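Side-chain contacts in cytochrome c-555 (Chlorobium tepidum, PDB 4J20), which carries electrons on a single covalently bound heme, with a redox potential unusually low beside mitochondrial cytochrome c, although its part in photosynthesis is not established: residues 9-13 with 14-18; 69-73 with 74-78; 46-49 with 50-54. The protein carries 2 engineered substitutions. All coordinates share one frame; numbering follows the deposited sequence.

Interaction 1: 9-13 with 14-18. With HEB (heme b/c), chain I.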
loop_
_atom_site.group_PDB
_atom_site.type_symbol
_atom_site.label_atom_id
_atom_site.label_comp_id
_atom_site.label_asym_id
_atom_site.label_seq_id
_atom_site.Cartn_x
_atom_site.Cartn_y
_atom_site.Cartn_z
ATOM N N LYS A 9 -9.810 2.313 3.460
ATOM C CA LYS A 9 -9.305 3.513 4.113
ATOM C C LYS A 9 -9.163 3.319 5.601
ATOM O O LYS A 9 -8.208 3.858 6.183
ATOM C CB LYS A 9 -10.218 4.688 3.853
ATOM C CG LYS A 9 -9.598 6.003 4.353
ATOM C CD LYS A 9 -10.455 7.189 4.007
ATOM C CE LYS A 9 -9.924 8.476 4.657
ATOM N NZ LYS A 9 -10.231 8.452 6.105
ATOM N N ALA A 10 -10.012 2.510 6.220
ATOM C CA ALA A 10 -9.868 2.305 7.652
ATOM C C ALA A 10 -8.534 1.618 7.946
ATOM O O ALA A 10 -7.828 1.984 8.920
ATOM C CB ALA A 10 -11.032 1.466 8.222
ATOM N N THR A 11 -8.166 0.617 7.142
ATOM C CA THR A 11 -6.902 -0.080 7.346
ATOM C C THR A 11 -5.749 0.850 7.014
ATOM O O THR A 11 -4.758 0.901 7.730
ATOM C CB THR A 11 -6.840 -1.373 6.539
ATOM O OG1 THR A 11 -7.790 -2.290 7.090
ATOM C CG2 THR A 11 -5.495 -2.017 6.618
ATOM N N TYR A 12 -5.884 1.598 5.927
ATOM C CA TYR A 12 -4.820 2.504 5.527
ATOM C C TYR A 12 -4.548 3.490 6.664
ATOM O O TYR A 12 -3.376 3.706 7.055
ATOM C CB TYR A 12 -5.227 3.291 4.270
ATOM C CG TYR A 12 -4.214 4.369 3.961
ATOM C CD1 TYR A 12 -2.976 4.028 3.417
ATOM C CD2 TYR A 12 -4.432 5.693 4.288
ATOM C CE1 TYR A 12 -1.983 4.992 3.205
ATOM C CE2 TYR A 12 -3.429 6.649 4.087
ATOM C CZ TYR A 12 -2.223 6.265 3.560
ATOM O OH TYR A 12 -1.211 7.198 3.357
ATOM N N ASP A 13 -5.579 4.123 7.190
ATOM C CA ASP A 13 -5.388 5.123 8.213
ATOM C C ASP A 13 -4.706 4.546 9.444
ATOM O O ASP A 13 -3.817 5.200 10.050
ATOM C CB ASP A 13 -6.726 5.726 8.640
ATOM C CG ASP A 13 -7.329 6.648 7.595
ATOM O OD1 ASP A 13 -6.627 7.104 6.658
ATOM O OD2 ASP A 13 -8.560 6.884 7.714
ATOM N N ALA A 14 -5.088 3.339 9.840
ATOM C CA ALA A 14 -4.582 2.770 11.084
ATOM C C ALA A 14 -3.229 2.083 10.961
ATOM O O ALA A 14 -2.472 2.054 11.943
ATOM C CB ALA A 14 -5.587 1.798 11.637
ATOM N N SER A 15 -2.898 1.578 9.773
ATOM C CA SER A 15 -1.773 0.664 9.658
ATOM C C SER A 15 -0.763 1.054 8.583
ATOM O O SER A 15 0.289 0.397 8.508
ATOM C CB SER A 15 -2.265 -0.759 9.384
ATOM O OG SER A 15 -2.982 -1.273 10.502
ATOM N N CYS A 16 -1.054 2.022 7.735
ATOM C CA CYS A 16 -0.238 2.270 6.563
ATOM C C CYS A 16 0.179 3.716 6.467
ATOM O O CYS A 16 1.304 4.014 6.002
ATOM C CB CYS A 16 -1.001 1.834 5.295
ATOM S SG CYS A 16 -1.837 0.236 5.396
ATOM N N ALA A 17 -0.718 4.630 6.787
ATOM C CA ALA A 17 -0.427 6.058 6.725
ATOM C C ALA A 17 0.799 6.406 7.529
ATOM O O ALA A 17 1.499 7.358 7.199
ATOM C CB ALA A 17 -1.655 6.816 7.241
ATOM N N THR A 18 1.061 5.692 8.611
ATOM C CA THR A 18 2.180 6.045 9.427
ATOM C C THR A 18 3.467 6.191 8.604
ATOM O O THR A 18 4.269 7.088 8.867
ATOM C CB THR A 18 2.342 5.051 10.576
ATOM O OG1 THR A 18 3.405 5.488 11.433
ATOM C CG2 THR A 18 2.614 3.688 10.045
HETATM FE FE HEB I . 4.152 0.174 2.347
HETATM C CHA HEB I . 5.848 0.183 -0.597
HETATM C CHB HEB I . 1.280 -0.707 0.691
HETATM C CHC HEB I . 2.489 -0.009 5.300
HETATM C CHD HEB I . 6.915 1.321 3.972
HETATM N NA HEB I . 3.668 -0.212 0.431
HETATM C C1A HEB I . 4.516 -0.120 -0.675
HETATM C C2A HEB I . 3.748 -0.399 -1.857
HETATM C C3A HEB I . 2.490 -0.613 -1.489
HETATM C C4A HEB I . 2.422 -0.503 -0.066
HETATM C CMA HEB I . 1.301 -0.944 -2.378
HETATM C CAA HEB I . 4.332 -0.370 -3.270
HETATM C CBA HEB I . 4.584 -1.786 -3.796
HETATM C CGA HEB I . 5.247 -1.843 -5.151
HETATM O O1A HEB I . 5.680 -0.795 -5.713
HETATM O O2A HEB I . 5.387 -2.992 -5.642
HETATM N NB HEB I . 2.263 -0.253 2.893
HETATM C C1B HEB I . 1.213 -0.638 2.061
HETATM C C2B HEB I . 0.067 -0.984 2.847
HETATM C C3B HEB I . 0.390 -0.768 4.135
HETATM C C4B HEB I . 1.765 -0.329 4.195
HETATM C CMB HEB I . -1.243 -1.388 2.220
HETATM C CAB HEB I . -0.440 -0.943 5.382
HETATM C CBB HEB I . -1.096 -2.329 5.484
HETATM N NC HEB I . 4.617 0.614 4.236
HETATM C C1C HEB I . 3.788 0.439 5.333
HETATM C C2C HEB I . 4.489 0.810 6.537
HETATM C C3C HEB I . 5.698 1.240 6.160
HETATM C C4C HEB I . 5.818 1.078 4.753
HETATM C CMC HEB I . 3.824 0.828 7.914
HETATM C CAC HEB I . 6.811 1.827 7.023
HETATM C CBC HEB I . 7.319 0.957 8.171
HETATM N ND HEB I . 6.027 0.647 1.787
HETATM C C1D HEB I . 7.037 1.098 2.628
HETATM C C2D HEB I . 8.218 1.371 1.884
HETATM C C3D HEB I . 7.904 1.034 0.514
HETATM C C4D HEB I . 6.535 0.595 0.516
HETATM C CMD HEB I . 9.548 1.880 2.381
HETATM C CAD HEB I . 8.812 1.152 -0.698
HETATM C CBD HEB I . 9.724 -0.077 -0.918
HETATM C CGD HEB I . 10.554 0.098 -2.129
HETATM O O1D HEB I . 9.976 0.186 -3.224
HETATM O O2D HEB I . 11.752 0.205 -2.033
HETATM O O HOH W 1 -1.028 4.558 10.209
#

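Interaction 2: 69-73 with 74-78. With IPA (isopropyl alcohol), chain G.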
loop_
_atom_site.group_PDB
_atom_site.type_symbol
_atom_site.label_atom_id
_atom_site.label_comp_id
_atom_site.label_asym_id
_atom_site.label_seq_id
_atom_site.Cartn_x
_atom_site.Cartn_y
_atom_site.Cartn_z
ATOM N N ALA A 69 0.528 -8.415 11.510
ATOM C CA ALA A 69 0.143 -9.770 11.117
ATOM C C ALA A 69 -1.314 -10.075 11.407
ATOM O O ALA A 69 -1.851 -11.080 10.884
ATOM C CB ALA A 69 1.030 -10.806 11.764
ATOM N N LYS A 70 -1.965 -9.227 12.193
ATOM C CA LYS A 70 -3.393 -9.368 12.483
ATOM C C LYS A 70 -4.293 -8.901 11.349
ATOM O O LYS A 70 -5.484 -9.231 11.328
ATOM C CB LYS A 70 -3.749 -8.638 13.793
ATOM C CG LYS A 70 -3.136 -9.273 15.022
ATOM C CD LYS A 70 -2.569 -8.209 15.943
ATOM C CE LYS A 70 -1.187 -7.745 15.462
ATOM N NZ LYS A 70 -0.942 -6.302 15.757
ATOM N N LEU A 71 -3.742 -8.149 10.397
ATOM C CA LEU A 71 -4.496 -7.770 9.207
ATOM C C LEU A 71 -4.777 -8.954 8.333
ATOM O O LEU A 71 -3.934 -9.858 8.227
ATOM C CB LEU A 71 -3.788 -6.676 8.414
ATOM C CG LEU A 71 -3.647 -5.331 9.132
ATOM C CD1 LEU A 71 -2.888 -4.431 8.201
ATOM C CD2 LEU A 71 -5.004 -4.718 9.427
ATOM N N THR A 72 -5.931 -8.960 7.683
ATOM C CA THR A 72 -6.189 -9.997 6.662
ATOM C C THR A 72 -5.619 -9.524 5.314
ATOM O O THR A 72 -5.433 -8.317 5.069
ATOM C CB THR A 72 -7.678 -10.279 6.496
ATOM O OG1 THR A 72 -8.281 -9.097 5.957
ATOM C CG2 THR A 72 -8.365 -10.648 7.845
ATOM N N ASP A 73 -5.462 -10.458 4.386
ATOM C CA ASP A 73 -5.086 -10.104 3.031
ATOM C C ASP A 73 -6.109 -9.193 2.374
ATOM O O ASP A 73 -5.720 -8.300 1.615
ATOM C CB ASP A 73 -4.864 -11.359 2.173
ATOM C CG ASP A 73 -3.616 -12.137 2.581
ATOM O OD1 ASP A 73 -2.830 -11.675 3.430
ATOM O OD2 ASP A 73 -3.428 -13.261 2.088
ATOM N N ALA A 74 -7.392 -9.399 2.632
ATOM C CA ALA A 74 -8.428 -8.567 2.090
ATOM C C ALA A 74 -8.262 -7.119 2.580
ATOM O O ALA A 74 -8.357 -6.185 1.795
ATOM C CB ALA A 74 -9.807 -9.100 2.457
ATOM N N GLN A 75 -7.973 -6.961 3.867
ATOM C CA GLN A 75 -7.784 -5.609 4.413
ATOM C C GLN A 75 -6.589 -4.941 3.789
ATOM O O GLN A 75 -6.623 -3.741 3.423
ATOM C CB GLN A 75 -7.643 -5.625 5.921
ATOM C CG GLN A 75 -8.950 -5.978 6.605
ATOM C CD GLN A 75 -8.814 -6.468 8.056
ATOM O OE1 GLN A 75 -7.752 -6.827 8.533
ATOM N NE2 GLN A 75 -9.961 -6.580 8.742
ATOM N N VAL A 76 -5.495 -5.674 3.664
ATOM C CA VAL A 76 -4.304 -5.111 3.048
ATOM C C VAL A 76 -4.540 -4.750 1.591
ATOM O O VAL A 76 -4.215 -3.626 1.161
ATOM C CB VAL A 76 -3.101 -6.078 3.169
ATOM C CG1 VAL A 76 -1.874 -5.567 2.363
ATOM C CG2 VAL A 76 -2.713 -6.270 4.616
ATOM N N GLY A 77 -5.201 -5.605 0.851
ATOM C CA GLY A 77 -5.432 -5.292 -0.528
ATOM C C GLY A 77 -6.407 -4.124 -0.696
ATOM O O GLY A 77 -6.284 -3.308 -1.616
ATOM N N ASN A 78 -7.402 -4.014 0.189
ATOM C CA ASN A 78 -8.320 -2.888 0.151
ATOM C C ASN A 78 -7.592 -1.581 0.432
ATOM O O ASN A 78 -7.870 -0.543 -0.186
ATOM C CB ASN A 78 -9.510 -3.067 1.098
ATOM C CG ASN A 78 -10.457 -4.139 0.631
ATOM O OD1 ASN A 78 -10.479 -4.499 -0.536
ATOM N ND2 ASN A 78 -11.254 -4.657 1.543
HETATM C C1 IPA G . -6.966 -13.795 10.241
HETATM C C2 IPA G . -6.289 -12.447 10.469
HETATM C C3 IPA G . -4.820 -12.462 10.019
HETATM O O2 IPA G . -6.386 -12.061 11.861
HETATM O O HOH W 2 -7.906 -8.049 10.943
#

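Interaction 3: 46-49 with 50-54. With HEB (heme b/c), chain I.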
loop_
_atom_site.group_PDB
_atom_site.type_symbol
_atom_site.label_atom_id
_atom_site.label_comp_id
_atom_site.label_asym_id
_atom_site.label_seq_id
_atom_site.Cartn_x
_atom_site.Cartn_y
_atom_site.Cartn_z
ATOM N N THR A 46 0.215 -7.751 -8.209
ATOM C CA THR A 46 1.600 -7.645 -7.766
ATOM C C THR A 46 1.690 -6.672 -6.589
ATOM O O THR A 46 2.374 -6.971 -5.610
ATOM C CB THR A 46 2.482 -7.178 -8.888
ATOM O OG1 THR A 46 2.565 -8.243 -9.840
ATOM C CG2 THR A 46 3.861 -6.836 -8.407
ATOM N N LEU A 47 1.028 -5.500 -6.661
ATOM C CA LEU A 47 1.129 -4.581 -5.534
ATOM C C LEU A 47 0.656 -5.227 -4.235
ATOM O O LEU A 47 1.279 -5.056 -3.181
ATOM C CB LEU A 47 0.314 -3.293 -5.801
ATOM C CG LEU A 47 0.847 -2.395 -6.906
ATOM C CD1 LEU A 47 -0.075 -1.240 -7.167
ATOM C CD2 LEU A 47 2.226 -1.873 -6.566
ATOM N N VAL A 48 -0.486 -5.872 -4.293
ATOM C CA VAL A 48 -1.043 -6.509 -3.103
ATOM C C VAL A 48 -0.143 -7.672 -2.634
ATOM O O VAL A 48 0.094 -7.835 -1.422
ATOM C CB VAL A 48 -2.492 -6.943 -3.343
ATOM C CG1 VAL A 48 -3.013 -7.701 -2.108
ATOM C CG2 VAL A 48 -3.368 -5.720 -3.653
ATOM N N SER A 49 0.356 -8.492 -3.562
ATOM C CA SER A 49 1.218 -9.600 -3.171
ATOM C C SER A 49 2.467 -9.097 -2.469
ATOM O O SER A 49 2.899 -9.648 -1.421
ATOM C CB SER A 49 1.631 -10.409 -4.395
ATOM O OG SER A 49 2.565 -11.415 -4.012
ATOM N N LYS A 50 3.078 -8.051 -3.001
ATOM C CA LYS A 50 4.291 -7.538 -2.378
ATOM C C LYS A 50 3.967 -6.904 -1.038
ATOM O O LYS A 50 4.814 -6.941 -0.113
ATOM C CB LYS A 50 4.980 -6.555 -3.307
ATOM C CG LYS A 50 5.637 -7.279 -4.519
ATOM C CD LYS A 50 6.167 -6.310 -5.570
ATOM C CE LYS A 50 7.387 -5.537 -5.093
ATOM N NZ LYS A 50 7.777 -4.505 -6.117
ATOM N N SER A 51 2.757 -6.359 -0.892
ATOM C CA SER A 51 2.359 -5.738 0.360
ATOM C C SER A 51 2.102 -6.787 1.424
ATOM O O SER A 51 2.375 -6.545 2.615
ATOM C CB SER A 51 1.120 -4.865 0.199
ATOM O OG SER A 51 1.435 -3.781 -0.668
ATOM N N ILE A 52 1.521 -7.930 1.046
ATOM C CA ILE A 52 1.235 -8.997 2.019
ATOM C C ILE A 52 2.531 -9.705 2.382
ATOM O O ILE A 52 2.727 -10.075 3.523
ATOM C CB ILE A 52 0.245 -10.006 1.400
ATOM C CG1 ILE A 52 -1.151 -9.364 1.336
ATOM C CG2 ILE A 52 0.238 -11.340 2.167
ATOM C CD1 ILE A 52 -2.085 -10.122 0.301
ATOM N N LYS A 53 3.406 -9.925 1.417
ATOM C CA LYS A 53 4.644 -10.690 1.663
ATOM C C LYS A 53 5.773 -9.876 2.284
ATOM O O LYS A 53 6.610 -10.409 3.019
ATOM C CB LYS A 53 5.102 -11.365 0.380
ATOM C CG LYS A 53 4.127 -12.435 -0.008
ATOM C CD LYS A 53 4.512 -13.156 -1.286
ATOM C CE LYS A 53 3.476 -14.231 -1.642
ATOM N NZ LYS A 53 3.092 -15.035 -0.454
ATOM N N GLY A 54 5.767 -8.574 2.015
ATOM C CA GLY A 54 6.877 -7.694 2.380
ATOM C C GLY A 54 7.970 -7.759 1.371
ATOM O O GLY A 54 8.170 -8.834 0.734
HETATM FE FE HEB I . 4.152 0.174 2.347
HETATM C CHA HEB I . 5.848 0.183 -0.597
HETATM C CHB HEB I . 1.280 -0.707 0.691
HETATM C CHC HEB I . 2.489 -0.009 5.300
HETATM C CHD HEB I . 6.915 1.321 3.972
HETATM N NA HEB I . 3.668 -0.212 0.431
HETATM C C1A HEB I . 4.516 -0.120 -0.675
HETATM C C2A HEB I . 3.748 -0.399 -1.857
HETATM C C3A HEB I . 2.490 -0.613 -1.489
HETATM C C4A HEB I . 2.422 -0.503 -0.066
HETATM C CMA HEB I . 1.301 -0.944 -2.378
HETATM C CAA HEB I . 4.332 -0.370 -3.270
HETATM C CBA HEB I . 4.584 -1.786 -3.796
HETATM C CGA HEB I . 5.247 -1.843 -5.151
HETATM O O1A HEB I . 5.680 -0.795 -5.713
HETATM O O2A HEB I . 5.387 -2.992 -5.642
HETATM N NB HEB I . 2.263 -0.253 2.893
HETATM C C1B HEB I . 1.213 -0.638 2.061
HETATM C C2B HEB I . 0.067 -0.984 2.847
HETATM C C3B HEB I . 0.390 -0.768 4.135
HETATM C C4B HEB I . 1.765 -0.329 4.195
HETATM C CMB HEB I . -1.243 -1.388 2.220
HETATM C CAB HEB I . -0.440 -0.943 5.382
HETATM C CBB HEB I . -1.096 -2.329 5.484
HETATM N NC HEB I . 4.617 0.614 4.236
HETATM C C1C HEB I . 3.788 0.439 5.333
HETATM C C2C HEB I . 4.489 0.810 6.537
HETATM C C3C HEB I . 5.698 1.240 6.160
HETATM C C4C HEB I . 5.818 1.078 4.753
HETATM C CMC HEB I . 3.824 0.828 7.914
HETATM C CAC HEB I . 6.811 1.827 7.023
HETATM C CBC HEB I . 7.319 0.957 8.171
HETATM N ND HEB I . 6.027 0.647 1.787
HETATM C C1D HEB I . 7.037 1.098 2.628
HETATM C C2D HEB I . 8.218 1.371 1.884
HETATM C C3D HEB I . 7.904 1.034 0.514
HETATM C C4D HEB I . 6.535 0.595 0.516
HETATM C CMD HEB I . 9.548 1.880 2.381
HETATM C CAD HEB I . 8.812 1.152 -0.698
HETATM C CBD HEB I . 9.724 -0.077 -0.918
HETATM C CGD HEB I . 10.554 0.098 -2.129
HETATM O O1D HEB I . 9.976 0.186 -3.224
HETATM O O2D HEB I . 11.752 0.205 -2.033
#

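Interaction 1: 9-13 with 14-18
Tyr12, in the last turn of helix 5-15, packs against Cys16 and Ala17, which close over its ring and its carbonyl. The packed part is compact. Cys16 CB meets the ring obliquely, 3.5 Å from Tyr12 CD1, and the methyl CB of Ala17 rests 3.6 Å from Tyr12 CE2. The amide N of Ala17 sits above one face, offset toward the rim. CG of Tyr12, turned anti to the backbone N (chi1 172°), carries the ring in this direction, where it also meets Tyr82 and Met83 of helix 73-85. Tyr12 O is gripped twice: Ala17 N at 2.8 Å and Cys16 N at 2.9 Å reach it from opposite faces of the carbonyl plane. On this packed side, too, Cys16 SG is bonded covalently to heme CAB at 1.8 Å. The outer side is looser and more polar. Here Lys9 and Asp13, one helical turn apart, form an exposed salt bridge, NZ to OD2 at 2.8 Å on the syn lone pair of the carboxylate. A water bridges the chain by donating to Asp13 O and accepting from Thr18 N. Two N-H groups sharing one carbonyl, with the tyrosine ring under Ala17 N, would probably leave the turn little freedom where its cysteine is joined to the heme by a thioether.

Interaction 2: 69-73 with 74-78
Thr72 and Gln75 cap the start of helix 73-85, a local contact in which the last loop residues fold against the first turn of the C-terminal helix. The exchange is reciprocal. OG1 of Thr72, set in the crowded position between backbone N and carbonyl carbon (chi1 66°), accepts from Gln75 N at 3.0 Å, with an N-H...O angle of 160°. In return, the extended side chain of Gln75 crosses the threonine obliquely and offers OE1 to Thr72 N at 2.9 Å. That second bond is nearly straight at the hydrogen, although the donor stands above the amide carbonyl plane and not on a lone pair. A water also donates to Gln75 OE1 at 2.7 Å and to Lys70 O, which accepts as well from an isopropanol molecule, probably from the crystallisation liquor. Leu71 and Val76 close the apolar side, their side chains crossing at about a right angle with Leu71 CB 4.0 Å from Val76 CG2. Leu71 continues to the heme and to Thr11 and Ser15 of helix 5-15, while Val76 faces helix 44-53. Lys65 NZ is hydrogen-bonded to Leu71 O. A capping box joined to a hydrophobic staple, the residue before the N-cap packed on the fourth residue of the helix, is a classic way to begin a helix, here the C-terminal helix of a c-type cytochrome.

Interaction 3: 46-49 with 50-54
Leu47 and Lys50, on adjoining turns of helix 44-53, meet one flat carboxylate of the heme from its two sides. Methyl CD2 of Leu47 stands over one face of the propionate, 3.3 Å from heme CGA. Lys50 NZ comes from beyond the other face, tilted well out of the plane, and donates to heme O2A at 2.9 Å. Because Lys50 has two conformers, this bond is doubtful as a constant one and is probably made only part of the time. In the bonded conformer the chain bends at chi3 (70°) to bring the ammonium group round to the oxygen, with Lys50 CD lying alongside Thr46 CG2 at 3.7 Å. The charge of the propionate may be balanced in part by this lysine.

The carbonyl of Leu47 is a second flat group approached from both faces. Ser51 N reaches Leu47 O at 3.0 Å from one, and Ser51 OG donates to it at 2.8 Å from the other. Folding the hydroxyl back beside its own backbone N (chi1 -64°) makes this possible and leaves OG 3.3 Å from the heme methyl CMA. With an alanine here, Leu47 O is likely to lose its second donor and a small gap to open beside CMA. On another side of the helix, Val48 CG1 packs on Ile52 CD1 at 3.5 Å. Ser51 also touches Val80 of helix 73-85 and lies close to Met62, the predicted axial ligand. Gly54, with positive phi, is the first residue to leave helical backbone angles. A helix that turns a serine and a leucine to the heme and, in one conformer, a lysine to its propionate forms one wall of the heme crevice in this small c-type cytochrome fold.

Overall arrangement
Along the chain the order is interaction 1, interaction 3, interaction 2, each within a single continuous stretch. Interaction 2 stands in the middle spatially: its centre is about 11 Å from that of interaction 1, which it meets by packing of side chains, Gln75 on Thr11 among them, and about 10 Å from that of interaction 3, where Asp73, Val76 and Gly77 meet Val48, Ser51 and Ile52. Interactions 1 and 3 do not touch. Their centres lie about 16 Å apart on opposite sides of the chain's centre, yet all three interactions reach the heme. The start of helix 73-85 and the loop before it lie between helix 5-15 and helix 44-53, illustrating how short local contacts combine to enclose one cofactor.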